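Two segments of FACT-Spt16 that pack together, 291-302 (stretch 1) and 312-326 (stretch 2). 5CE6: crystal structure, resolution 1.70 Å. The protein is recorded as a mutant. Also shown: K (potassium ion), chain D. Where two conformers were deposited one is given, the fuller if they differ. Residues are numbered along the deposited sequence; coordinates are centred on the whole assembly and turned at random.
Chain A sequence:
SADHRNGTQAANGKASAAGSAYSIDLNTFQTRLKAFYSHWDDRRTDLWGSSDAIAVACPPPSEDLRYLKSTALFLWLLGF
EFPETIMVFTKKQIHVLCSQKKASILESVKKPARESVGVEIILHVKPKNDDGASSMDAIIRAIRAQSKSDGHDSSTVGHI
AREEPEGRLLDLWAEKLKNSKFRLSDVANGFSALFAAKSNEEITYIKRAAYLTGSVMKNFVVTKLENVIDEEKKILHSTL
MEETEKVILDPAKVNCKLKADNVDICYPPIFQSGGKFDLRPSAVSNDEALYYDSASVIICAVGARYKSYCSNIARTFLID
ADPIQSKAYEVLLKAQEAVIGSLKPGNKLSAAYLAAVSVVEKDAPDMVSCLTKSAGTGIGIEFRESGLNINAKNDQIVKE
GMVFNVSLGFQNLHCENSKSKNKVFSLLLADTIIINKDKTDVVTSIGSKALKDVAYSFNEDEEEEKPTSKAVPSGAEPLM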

ATOM      1  N   TYR A 291       1.215 -23.950 -14.822  1.00 15.50           N
ATOM      2  CA  TYR A 291       2.075 -25.123 -14.983  1.00 16.56           C
ATOM      3  C   TYR A 291       2.153 -25.872 -13.669  1.00 16.27           C
ATOM      4  O   TYR A 291       2.448 -25.282 -12.626  1.00 19.02           O
ATOM      5  CB  TYR A 291       3.480 -24.714 -15.428  1.00 16.97           C
ATOM      6  CG  TYR A 291       4.358 -25.890 -15.804  1.00 17.82           C
ATOM      7  CD1 TYR A 291       4.324 -26.415 -17.087  1.00 18.94           C
ATOM      8  CD2 TYR A 291       5.216 -26.465 -14.876  1.00 20.19           C
ATOM      9  CE1 TYR A 291       5.117 -27.482 -17.439  1.00 22.37           C
ATOM     10  CE2 TYR A 291       6.011 -27.537 -15.215  1.00 22.86           C
ATOM     11  CZ  TYR A 291       5.961 -28.038 -16.503  1.00 24.03           C
ATOM     12  OH  TYR A 291       6.758 -29.109 -16.857  1.00 25.68           O
ATOM     13  N   TYR A 292       1.895 -27.176 -13.715  1.00 17.36           N
ATOM     14  CA  TYR A 292       1.819 -27.944 -12.484  1.00 16.60           C
ATOM     15  C   TYR A 292       2.336 -29.366 -12.613  1.00 20.88           C
ATOM     16  O   TYR A 292       1.913 -30.246 -11.869  1.00 26.20           O
ATOM     17  CB  TYR A 292       0.388 -27.953 -11.926  1.00 18.20           C
ATOM     18  CG  TYR A 292      -0.666 -28.229 -12.966  1.00 17.56           C
ATOM     19  CD1 TYR A 292      -0.906 -29.526 -13.407  1.00 24.62           C
ATOM     20  CD2 TYR A 292      -1.410 -27.192 -13.523  1.00 18.90           C
ATOM     21  CE1 TYR A 292      -1.854 -29.784 -14.367  1.00 26.11           C
ATOM     22  CE2 TYR A 292      -2.360 -27.441 -14.485  1.00 24.89           C
ATOM     23  CZ  TYR A 292      -2.580 -28.738 -14.901  1.00 30.65           C
ATOM     24  OH  TYR A 292      -3.532 -28.992 -15.863  1.00 30.41           O
ATOM     25  N   ASP A 293       3.258 -29.598 -13.540  1.00 21.90           N
ATOM     26  CA  ASP A 293       3.896 -30.909 -13.600  1.00 24.66           C
ATOM     27  C   ASP A 293       4.865 -31.068 -12.425  1.00 23.13           C
ATOM     28  O   ASP A 293       4.918 -30.218 -11.541  1.00 19.91           O
ATOM     29  CB  ASP A 293       4.597 -31.115 -14.939  1.00 25.44           C
ATOM     30  CG  ASP A 293       4.587 -32.569 -15.381  1.00 39.33           C
ATOM     31  OD1 ASP A 293       5.036 -33.438 -14.602  1.00 45.33           O
ATOM     32  OD2 ASP A 293       4.108 -32.839 -16.501  1.00 46.85           O
ATOM     33  N   SER A 294       5.626 -32.159 -12.404  1.00 26.77           N
ATOM     34  CA  SER A 294       6.510 -32.435 -11.270  1.00 31.59           C
ATOM     35  C   SER A 294       7.514 -31.318 -11.002  1.00 21.80           C
ATOM     36  O   SER A 294       7.943 -30.632 -11.924  1.00 25.28           O
ATOM     37  CB  SER A 294       7.244 -33.765 -11.470  1.00 34.87           C
ATOM     38  OG  SER A 294       6.354 -34.848 -11.284  1.00 44.06           O
ATOM     39  N   ALA A 295       7.866 -31.142  -9.731  1.00 26.43           N
ATOM     40  CA  ALA A 295       8.830 -30.127  -9.301  1.00 29.07           C
ATOM     41  C   ALA A 295       8.408 -28.726  -9.722  1.00 19.77           C
ATOM     42  O   ALA A 295       9.198 -27.962 -10.280  1.00 21.63           O
ATOM     43  CB  ALA A 295      10.221 -30.448  -9.823  1.00 34.53           C
ATOM     44  N   SER A 296       7.162 -28.387  -9.427  1.00 15.78           N
ATOM     45  CA  SER A 296       6.612 -27.098  -9.836  1.00 15.64           C
ATOM     46  C   SER A 296       6.233 -26.241  -8.652  1.00 16.39           C
ATOM     47  O   SER A 296       5.928 -26.749  -7.569  1.00 18.96           O
ATOM     48  CB  SER A 296       5.379 -27.299 -10.709  1.00 17.96           C
ATOM     49  OG  SER A 296       5.749 -27.728 -11.994  1.00 27.08           O
ATOM     50  N   VAL A 297       6.245 -24.926  -8.853  1.00 13.21           N
ATOM     51  CA  VAL A 297       5.722 -24.032  -7.825  1.00 12.40           C
ATOM     52  C   VAL A 297       4.784 -23.026  -8.473  1.00 12.06           C
ATOM     53  O   VAL A 297       4.922 -22.702  -9.652  1.00 13.52           O
ATOM     54  CB  VAL A 297       6.824 -23.304  -7.017  1.00 23.56           C
ATOM     55  CG1 VAL A 297       7.778 -24.301  -6.367  1.00 22.05           C
ATOM     56  CG2 VAL A 297       7.591 -22.366  -7.890  1.00 20.35           C
ATOM     57  N   ILE A 298       3.819 -22.564  -7.690  1.00 11.61           N
ATOM     58  CA  ILE A 298       2.819 -21.606  -8.154  1.00 12.19           C
ATOM     59  C   ILE A 298       2.753 -20.491  -7.130  1.00 12.37           C
ATOM     60  O   ILE A 298       2.579 -20.755  -5.936  1.00 13.44           O
ATOM     61  CB  ILE A 298       1.427 -22.275  -8.280  1.00 12.09           C
ATOM     62  CG1 ILE A 298       1.471 -23.387  -9.333  1.00 14.04           C
ATOM     63  CG2 ILE A 298       0.337 -21.243  -8.629  1.00 11.73           C
ATOM     64  CD1 ILE A 298       0.254 -24.324  -9.316  1.00 16.23           C
ATOM     65  N   ILE A 299       2.891 -19.244  -7.579  1.00 10.16           N
ATOM     66  CA  ILE A 299       2.791 -18.107  -6.665  1.00  9.49           C
ATOM     67  C   ILE A 299       1.485 -17.358  -6.908  1.00 12.10           C
ATOM     68  O   ILE A 299       1.128 -17.087  -8.053  1.00  9.89           O
ATOM     69  CB  ILE A 299       3.975 -17.134  -6.832  1.00 10.48           C
ATOM     70  CG1 ILE A 299       5.297 -17.820  -6.452  1.00  9.40           C
ATOM     71  CG2 ILE A 299       3.785 -15.881  -5.962  1.00 11.08           C
ATOM     72  CD1 ILE A 299       6.502 -16.906  -6.592  1.00 11.91           C
ATOM     73  N   CYS A 300       0.762 -17.065  -5.831  0.63  9.10           N
ATOM     74  CA  CYS A 300      -0.437 -16.231  -5.913  0.63 11.21           C
ATOM     75  C   CYS A 300      -0.391 -15.122  -4.881  0.63 11.16           C
ATOM     76  O   CYS A 300      -0.212 -15.371  -3.690  0.63  8.59           O
ATOM     77  CB  CYS A 300      -1.727 -17.034  -5.705  0.63 12.55           C
ATOM     78  SG  CYS A 300      -3.217 -15.965  -5.634  0.63 13.77           S
ATOM     79  N   ALA A 301      -0.570 -13.891  -5.344  1.00  9.54           N
ATOM     80  CA  ALA A 301      -0.676 -12.745  -4.441  1.00  8.62           C
ATOM     81  C   ALA A 301      -1.981 -12.023  -4.739  1.00  7.92           C
ATOM     82  O   ALA A 301      -2.278 -11.721  -5.888  1.00 11.15           O
ATOM     83  CB  ALA A 301       0.506 -11.797  -4.613  1.00  7.91           C
ATOM     84  N   VAL A 302      -2.768 -11.767  -3.699  1.00  7.87           N
ATOM     85  CA  VAL A 302      -4.034 -11.068  -3.892  1.00  8.10           C
ATOM     86  C   VAL A 302      -4.252 -10.065  -2.772  1.00  9.95           C
ATOM     87  O   VAL A 302      -3.855 -10.294  -1.633  1.00  9.60           O
ATOM     88  CB  VAL A 302      -5.211 -12.078  -3.993  1.00 18.47           C
ATOM     89  CG1 VAL A 302      -5.262 -12.961  -2.782  1.00 29.34           C
ATOM     90  CG2 VAL A 302      -6.522 -11.370  -4.164  1.00 26.29           C
ATOM     91  N   ASN A 312      -3.132  -7.406   2.094  1.00  8.75           N
ATOM     92  CA  ASN A 312      -2.402  -8.225   1.145  1.00  6.89           C
ATOM     93  C   ASN A 312      -2.174  -9.625   1.679  1.00  9.07           C
ATOM     94  O   ASN A 312      -2.015  -9.811   2.888  1.00  9.65           O
ATOM     95  CB  ASN A 312      -1.036  -7.619   0.857  1.00  6.98           C
ATOM     96  CG  ASN A 312      -0.374  -8.278  -0.327  1.00  9.68           C
ATOM     97  OD1 ASN A 312      -0.965  -8.357  -1.405  1.00  9.62           O
ATOM     98  ND2 ASN A 312       0.836  -8.783  -0.134  1.00  8.36           N
ATOM     99  N   ILE A 313      -2.141 -10.605   0.779  1.00  7.93           N
ATOM    100  CA  ILE A 313      -1.700 -11.945   1.160  1.00  7.38           C
ATOM    101  C   ILE A 313      -0.994 -12.538  -0.040  1.00  9.53           C
ATOM    102  O   ILE A 313      -1.262 -12.157  -1.174  1.00  9.84           O
ATOM    103  CB  ILE A 313      -2.896 -12.838   1.592  1.00  8.36           C
ATOM    104  CG1 ILE A 313      -2.422 -14.058   2.396  1.00 11.64           C
ATOM    105  CG2 ILE A 313      -3.689 -13.316   0.377  1.00 14.50           C
ATOM    106  CD1 ILE A 313      -3.579 -14.993   2.771  1.00  9.55           C
ATOM    107  N   ALA A 314      -0.043 -13.431   0.199  1.00  9.18           N
ATOM    108  CA  ALA A 314       0.604 -14.140  -0.893  1.00  7.58           C
ATOM    109  C   ALA A 314       0.954 -15.516  -0.376  1.00  8.28           C
ATOM    110  O   ALA A 314       1.397 -15.657   0.767  1.00 10.98           O
ATOM    111  CB  ALA A 314       1.864 -13.417  -1.371  1.00  7.33           C
ATOM    112  N   ARG A 315       0.730 -16.523  -1.219  1.00  8.81           N
ATOM    113  CA  ARG A 315       1.048 -17.911  -0.868  1.00  9.67           C
ATOM    114  C   ARG A 315       1.735 -18.572  -2.035  1.00 12.16           C
ATOM    115  O   ARG A 315       1.530 -18.189  -3.180  1.00 10.13           O
ATOM    116  CB  ARG A 315      -0.232 -18.678  -0.528  1.00  9.87           C
ATOM    117  CG  ARG A 315      -0.943 -18.205   0.747  1.00  9.19           C
ATOM    118  CD  ARG A 315      -0.142 -18.581   1.996  1.00 11.49           C
ATOM    119  NE  ARG A 315      -0.824 -18.166   3.232  1.00 12.48           N
ATOM    120  CZ  ARG A 315      -0.595 -17.018   3.867  1.00  8.94           C
ATOM    121  NH1 ARG A 315       0.291 -16.148   3.391  1.00 10.57           N
ATOM    122  NH2 ARG A 315      -1.247 -16.741   4.992  1.00  9.70           N
ATOM    123  N   THR A 316       2.563 -19.565  -1.737  1.00  9.33           N
ATOM    124  CA  THR A 316       3.194 -20.370  -2.768  1.00 11.05           C
ATOM    125  C   THR A 316       2.743 -21.815  -2.581  1.00 13.34           C
ATOM    126  O   THR A 316       2.707 -22.325  -1.456  1.00 12.26           O
ATOM    127  CB  THR A 316       4.707 -20.299  -2.654  1.00 10.78           C
ATOM    128  OG1 THR A 316       5.111 -18.940  -2.819  1.00 10.13           O
ATOM    129  CG2 THR A 316       5.370 -21.142  -3.734  1.00 12.86           C
ATOM    130  N   PHE A 317       2.370 -22.457  -3.679  1.00 12.72           N
ATOM    131  CA  PHE A 317       1.941 -23.848  -3.637  1.00 12.73           C
ATOM    132  C   PHE A 317       2.938 -24.690  -4.412  1.00 12.07           C
ATOM    133  O   PHE A 317       3.481 -24.266  -5.424  1.00 11.97           O
ATOM    134  CB  PHE A 317       0.522 -23.982  -4.198  1.00 12.65           C
ATOM    135  CG  PHE A 317      -0.462 -23.081  -3.520  1.00 14.04           C
ATOM    136  CD1 PHE A 317      -1.035 -23.441  -2.306  1.00 14.33           C
ATOM    137  CD2 PHE A 317      -0.788 -21.856  -4.075  1.00 12.39           C
ATOM    138  CE1 PHE A 317      -1.928 -22.600  -1.669  1.00 15.72           C
ATOM    139  CE2 PHE A 317      -1.684 -21.008  -3.439  1.00 14.95           C
ATOM    140  CZ  PHE A 317      -2.252 -21.379  -2.239  1.00 14.62           C
ATOM    141  N   LEU A 318       3.203 -25.885  -3.905  1.00 14.16           N
ATOM    142  CA  LEU A 318       4.270 -26.701  -4.436  1.00 13.52           C
ATOM    143  C   LEU A 318       3.653 -27.997  -4.934  1.00 14.11           C
ATOM    144  O   LEU A 318       2.883 -28.634  -4.218  1.00 20.50           O
ATOM    145  CB  LEU A 318       5.319 -26.985  -3.346  1.00 20.25           C
ATOM    146  CG  LEU A 318       6.254 -25.852  -2.885  1.00 24.23           C
ATOM    147  CD1 LEU A 318       5.515 -24.751  -2.141  1.00 29.93           C
ATOM    148  CD2 LEU A 318       7.377 -26.389  -2.004  1.00 21.34           C
ATOM    149  N   ILE A 319       3.985 -28.372  -6.165  1.00 14.56           N
ATOM    150  CA  ILE A 319       3.438 -29.571  -6.777  1.00 17.16           C
ATOM    151  C   ILE A 319       4.567 -30.573  -6.978  1.00 18.91           C
ATOM    152  O   ILE A 319       5.427 -30.357  -7.835  1.00 20.51           O
ATOM    153  CB  ILE A 319       2.838 -29.268  -8.164  1.00 24.28           C
ATOM    154  CG1 ILE A 319       2.072 -27.940  -8.160  1.00 27.47           C
ATOM    155  CG2 ILE A 319       1.974 -30.436  -8.642  1.00 27.60           C
ATOM    156  CD1 ILE A 319       0.879 -27.917  -7.230  1.00 31.94           C
ATOM    157  N   ASP A 320       4.558 -31.655  -6.202  1.00 21.65           N
ATOM    158  CA  ASP A 320       5.616 -32.665  -6.262  1.00 26.67           C
ATOM    159  C   ASP A 320       6.988 -31.995  -6.159  1.00 22.89           C
ATOM    160  O   ASP A 320       7.883 -32.235  -6.977  1.00 24.98           O
ATOM    161  CB  ASP A 320       5.508 -33.472  -7.560  1.00 33.79           C
ATOM    162  CG  ASP A 320       4.207 -34.250  -7.661  1.00 36.63           C
ATOM    163  OD1 ASP A 320       3.937 -35.076  -6.770  1.00 35.90           O
ATOM    164  OD2 ASP A 320       3.454 -34.029  -8.631  1.00 45.65           O
ATOM    165  N   ALA A 321       7.126 -31.134  -5.160  1.00 24.70           N
ATOM    166  CA  ALA A 321       8.321 -30.314  -4.992  1.00 26.76           C
ATOM    167  C   ALA A 321       9.571 -31.157  -4.834  1.00 24.29           C
ATOM    168  O   ALA A 321       9.554 -32.176  -4.145  1.00 25.20           O
ATOM    169  CB  ALA A 321       8.164 -29.413  -3.788  1.00 25.95           C
ATOM    170  N   ASP A 322      10.659 -30.721  -5.459  1.00 20.18           N
ATOM    171  CA  ASP A 322      11.934 -31.401  -5.295  1.00 17.62           C
ATOM    172  C   ASP A 322      12.555 -31.005  -3.951  1.00 22.42           C
ATOM    173  O   ASP A 322      12.009 -30.147  -3.252  1.00 20.40           O
ATOM    174  CB  ASP A 322      12.849 -31.182  -6.523  1.00 20.24           C
ATOM    175  CG  ASP A 322      13.441 -29.782  -6.616  1.00 21.58           C
ATOM    176  OD1 ASP A 322      13.634 -29.099  -5.593  1.00 20.34           O
ATOM    177  OD2 ASP A 322      13.750 -29.368  -7.757  1.00 27.32           O
ATOM    178  N   PRO A 323      13.664 -31.645  -3.554  1.00 19.42           N
ATOM    179  CA  PRO A 323      14.181 -31.347  -2.214  1.00 19.62           C
ATOM    180  C   PRO A 323      14.614 -29.896  -1.990  1.00 22.38           C
ATOM    181  O   PRO A 323      14.535 -29.424  -0.852  1.00 18.72           O
ATOM    182  CB  PRO A 323      15.388 -32.275  -2.101  1.00 25.60           C
ATOM    183  CG  PRO A 323      15.022 -33.424  -2.934  1.00 24.32           C
ATOM    184  CD  PRO A 323      14.314 -32.848  -4.117  1.00 19.01           C
ATOM    185  N   ILE A 324      15.058 -29.211  -3.043  1.00 18.42           N
ATOM    186  CA  ILE A 324      15.544 -27.848  -2.893  1.00 17.54           C
ATOM    187  C   ILE A 324      14.355 -26.912  -2.749  1.00 20.38           C
ATOM    188  O   ILE A 324      14.350 -26.011  -1.901  1.00 16.46           O
ATOM    189  CB  ILE A 324      16.410 -27.427  -4.090  1.00 23.16           C
ATOM    190  CG1 ILE A 324      17.620 -28.360  -4.209  1.00 27.93           C
ATOM    191  CG2 ILE A 324      16.862 -25.979  -3.945  1.00 21.42           C
ATOM    192  CD1 ILE A 324      18.565 -28.014  -5.334  1.00 32.72           C
ATOM    193  N   GLN A 325      13.335 -27.141  -3.572  1.00 14.93           N
ATOM    194  CA  GLN A 325      12.111 -26.330  -3.511  1.00 14.03           C
ATOM    195  C   GLN A 325      11.447 -26.494  -2.145  1.00 13.80           C
ATOM    196  O   GLN A 325      10.953 -25.529  -1.571  1.00 14.10           O
ATOM    197  CB  GLN A 325      11.141 -26.735  -4.620  1.00 14.93           C
ATOM    198  CG  GLN A 325      11.626 -26.419  -6.053  1.00 14.31           C
ATOM    199  CD  GLN A 325      10.800 -27.111  -7.118  1.00 19.38           C
ATOM    200  OE1 GLN A 325      10.249 -28.191  -6.889  1.00 19.60           O
ATOM    201  NE2 GLN A 325      10.723 -26.502  -8.304  1.00 17.42           N
ATOM    202  N   SER A 326      11.460 -27.722  -1.621  1.00 16.82           N
ATOM    203  CA  SER A 326      10.823 -28.013  -0.348  1.00 14.48           C
ATOM    204  C   SER A 326      11.571 -27.341   0.788  1.00 16.71           C
ATOM    205  O   SER A 326      10.963 -26.692   1.644  1.00 18.35           O
ATOM    206  CB  SER A 326      10.808 -29.528  -0.094  1.00 22.96           C
ATOM    207  OG  SER A 326      10.028 -30.199  -1.063  1.00 30.02           O
TER
HETATM  208  K     K D 503       9.252 -27.714 -13.170  1.00 45.75           K
HETATM  209  O   HOH W   1       9.085 -29.347 -15.603  1.00 28.78           O

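Two neighbouring antiparallel strands offer the simplest demonstration of how a β-sheet divides its work: the backbone supplies the directional bonds, and the side chains, alternating from one face to the other, supply the packing. The pair formed in FACT-Spt16 by residues 296-302 and 313-319 follows this rule closely. The strands run at 162° to one another, near the antiparallel ideal, and together the two stretches bury 886 Å² of surface.

Before the strand begins, stretch 1 already leans on its partner. The carbonyl O of Tyr 292 lies 3.2 Å from CG2 of Ile 319, whose side chain also packs against the tyrosine, CB of Tyr 292 being 4.1 Å from CG1 of Ile 319. The turn that follows is braced internally: Ser 294 N donates to Asp 293 OD1 (2.6 Å), and Ser 296 OG donates to Asp 293 O (2.7 Å).

Ala 295 is the busiest point of this turn. Its N donates to Asp 320 O at 3.0 Å, while its O receives a nearly straight bond, 2.9 Å long, from Gln 325 NE2. The same carbonyl oxygen, Ala 295 O, also binds the potassium ion K at 2.9 Å, as an oxygen with two lone pairs readily can. Gln 325 is well placed for its role. It sits in the first turn of a helix capped by Asp 322, whose OD1 accepts from Gln 325 N at 2.8 Å and, weakly, from Ile 324 N at 2.9 Å. The other end of the amide is used too, with Gln 325 OE1 accepting from Asp 322 N at 2.9 Å.

From Ser 296 onward the ladder is regular. Paired bonds recur at every second residue, the strands come closer between these rungs, and the side chains alternate accordingly: Val 297, Ile 299 and Ala 301 share one face with Leu 318, Thr 316 and Ala 314, and the residues between them point to the other. Ser 296 N reaches Ile 319 O at 3.1 Å, and Ile 319 N returns to Ser 296 O at 2.9 Å. At Val 297 a CA-H...O contact helps fill the gap, Val 297 CA lying 3.3 Å from Phe 317 O, while Val 297 CG1 meets Leu 318 CG at 4.1 Å. Ile 298 forms the next pair of bonds, with Phe 317, and its side chain extends diagonally, Ile 298 CD1 meeting Ile 319 CD1 at 4.2 Å. Next, Ile 299 CG1 approaches Thr 316 OG1 at 3.8 Å. Cys 300 is bonded in the same paired way to Arg 315, which starts from the same face beside it, but the end of the arginine side chain leads away. Two methyls, Ala 301 CB and Ala 314 CB, touch at 3.9 Å where the paired CA atoms are only 4.0 Å apart. At the end of the stretch, Val 302 pairs with Ile 313, and Val 302 CG1 packs tightly on Ile 313 CG2, 3.5 Å away, an apolar contact beside the last hydrogen-bonded rung.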